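Local atomic coordinates of (2Z,6E)-hedycaryol synthase (Kitasatospora setae, PDB entry 4MC3), a protein that catalyses the magnesium-dependent 1,11-cyclization of (2E,6E)-farnesyl diphosphate, with addition of water, to (2Z,6E)-hedycaryol, releasing diphosphate. Residues A[26-29]-A[30-34]. Numbering follows the deposited sequence.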
loop_
_atom_site.group_PDB
_atom_site.type_symbol
_atom_site.label_atom_id
_atom_site.label_comp_id
_atom_site.label_asym_id
_atom_site.label_seq_id
_atom_site.Cartn_x
_atom_site.Cartn_y
_atom_site.Cartn_z
ATOM N N ARG A 26 20.965 1.551 2.752
ATOM C CA ARG A 26 21.971 2.638 2.879
ATOM C C ARG A 26 21.593 3.834 1.990
ATOM O O ARG A 26 21.754 4.981 2.411
ATOM C CB ARG A 26 23.379 2.129 2.530
ATOM C CG ARG A 26 24.097 1.431 3.673
ATOM C CD ARG A 26 25.580 1.229 3.352
ATOM N NE ARG A 26 25.790 0.468 2.116
ATOM C CZ ARG A 26 25.787 -0.873 2.026
ATOM N NH1 ARG A 26 25.573 -1.633 3.105
ATOM N NH2 ARG A 26 25.988 -1.468 0.842
ATOM N N ALA A 27 21.078 3.583 0.772
ATOM C CA ALA A 27 20.675 4.686 -0.098
ATOM C C ALA A 27 19.457 5.411 0.520
ATOM O O ALA A 27 19.342 6.616 0.447
ATOM C CB ALA A 27 20.359 4.206 -1.481
ATOM N N MET A 28 18.527 4.654 1.092
ATOM C CA MET A 28 17.369 5.258 1.762
ATOM C C MET A 28 17.784 6.209 2.870
ATOM O O MET A 28 17.348 7.363 2.933
ATOM C CB MET A 28 16.488 4.180 2.335
ATOM C CG MET A 28 15.232 4.681 3.018
ATOM S SD MET A 28 14.346 3.479 4.037
ATOM C CE MET A 28 15.540 3.243 5.397
ATOM N N TRP A 29 18.650 5.724 3.748
ATOM C CA TRP A 29 19.125 6.520 4.877
ATOM C C TRP A 29 19.894 7.751 4.456
ATOM O O TRP A 29 19.795 8.806 5.074
ATOM C CB TRP A 29 19.975 5.650 5.807
ATOM C CG TRP A 29 19.166 5.039 6.779
ATOM C CD1 TRP A 29 18.801 3.740 6.840
ATOM C CD2 TRP A 29 18.457 5.712 7.808
ATOM N NE1 TRP A 29 17.941 3.550 7.867
ATOM C CE2 TRP A 29 17.715 4.751 8.488
ATOM C CE3 TRP A 29 18.409 7.064 8.245
ATOM C CZ2 TRP A 29 16.945 5.059 9.611
ATOM C CZ3 TRP A 29 17.642 7.372 9.340
ATOM C CH2 TRP A 29 16.914 6.373 10.015
ATOM N N GLU A 30 20.700 7.618 3.433
ATOM C CA GLU A 30 21.352 8.759 2.828
ATOM C C GLU A 30 20.362 9.830 2.349
ATOM O O GLU A 30 20.550 11.040 2.554
ATOM C CB GLU A 30 22.169 8.197 1.714
ATOM C CG GLU A 30 22.732 9.164 0.754
ATOM C CD GLU A 30 24.197 8.928 0.571
ATOM O OE1 GLU A 30 24.733 7.767 0.557
ATOM O OE2 GLU A 30 24.791 9.974 0.475
ATOM N N TRP A 31 19.269 9.380 1.745
ATOM C CA TRP A 31 18.245 10.323 1.256
ATOM C C TRP A 31 17.527 10.973 2.454
ATOM O O TRP A 31 17.214 12.196 2.461
ATOM C CB TRP A 31 17.291 9.588 0.320
ATOM C CG TRP A 31 16.212 10.438 -0.252
ATOM C CD1 TRP A 31 16.298 11.220 -1.360
ATOM C CD2 TRP A 31 14.879 10.541 0.212
ATOM N NE1 TRP A 31 15.111 11.851 -1.597
ATOM C CE2 TRP A 31 14.213 11.437 -0.648
ATOM C CE3 TRP A 31 14.160 9.958 1.263
ATOM C CZ2 TRP A 31 12.881 11.763 -0.467
ATOM C CZ3 TRP A 31 12.853 10.276 1.417
ATOM C CH2 TRP A 31 12.231 11.164 0.582
ATOM N N ILE A 32 17.229 10.168 3.452
ATOM C CA ILE A 32 16.616 10.646 4.682
ATOM C C ILE A 32 17.483 11.735 5.311
ATOM O O ILE A 32 16.987 12.805 5.700
ATOM C CB ILE A 32 16.404 9.521 5.692
ATOM C CG1 ILE A 32 15.253 8.593 5.238
ATOM C CG2 ILE A 32 16.142 10.063 7.093
ATOM C CD1 ILE A 32 15.267 7.243 5.943
ATOM N N ASP A 33 18.776 11.435 5.396
ATOM C CA ASP A 33 19.738 12.366 5.989
ATOM C C ASP A 33 19.778 13.662 5.211
ATOM O O ASP A 33 19.635 14.707 5.807
ATOM C CB ASP A 33 21.144 11.744 6.005
ATOM C CG ASP A 33 21.310 10.651 7.067
ATOM O OD1 ASP A 33 20.462 10.540 7.992
ATOM O OD2 ASP A 33 22.308 9.897 6.960
ATOM N N ALA A 34 19.867 13.558 3.883
ATOM C CA ALA A 34 19.907 14.701 2.958
ATOM C C ALA A 34 18.681 15.601 3.063
ATOM O O ALA A 34 18.803 16.823 2.918
ATOM C CB ALA A 34 20.109 14.208 1.537
#
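I32 lays its CD1 methyl over one face of the W29 indole, 4.0 Å from the centroid of the six-membered ring and only 15° off the ring normal, a CH-pi contact between side chains three residues apart on helix 21-35. The other branch of the isoleucine reaches the same benzo ring nearer its rim, with CG2 3.8 Å from CZ3 of W29. Both branches can do this because CG1 of I32 stands anti to its own carbonyl carbon (chi1 -72°) and CG2 anti to the backbone N, and the extended chi2 of 162° carries CD1 onward to the ring. On another side CD1 meets M28, which runs alongside and points the same way; CG of M28 comes within 3.9 Å of CD1 of I32. One methyl thus fills the angle between an indole face and a thioether chain. D33 approaches the ring differently: its OD1 lies at the edge, near the ring plane, 4.0 Å from CE3 of W29. Beneath the side chains run successive i to i+4 backbone bonds, among them I32 N to M28 O at 2.9 Å and D33 N to W29 O at 2.8 Å. M28 and I32 pack on L72 and A76 of helix 65-84; W29 lies against R44, M47 and R48 of helix 41-50, and I32 shares M47 with it. With W29 cut back to an alanine, CD1 and CG2 of I32 would probably lose the aromatic surface they rest on, and M47 its indole neighbour. The chemistry is that of an amphipathic helix on the rim of the all-alpha class I terpene synthase fold: dispersion and CH-pi contacts join the buried M28 and I32 to the partly exposed W29, while E30 and D33 keep their carboxylates on the exposed side.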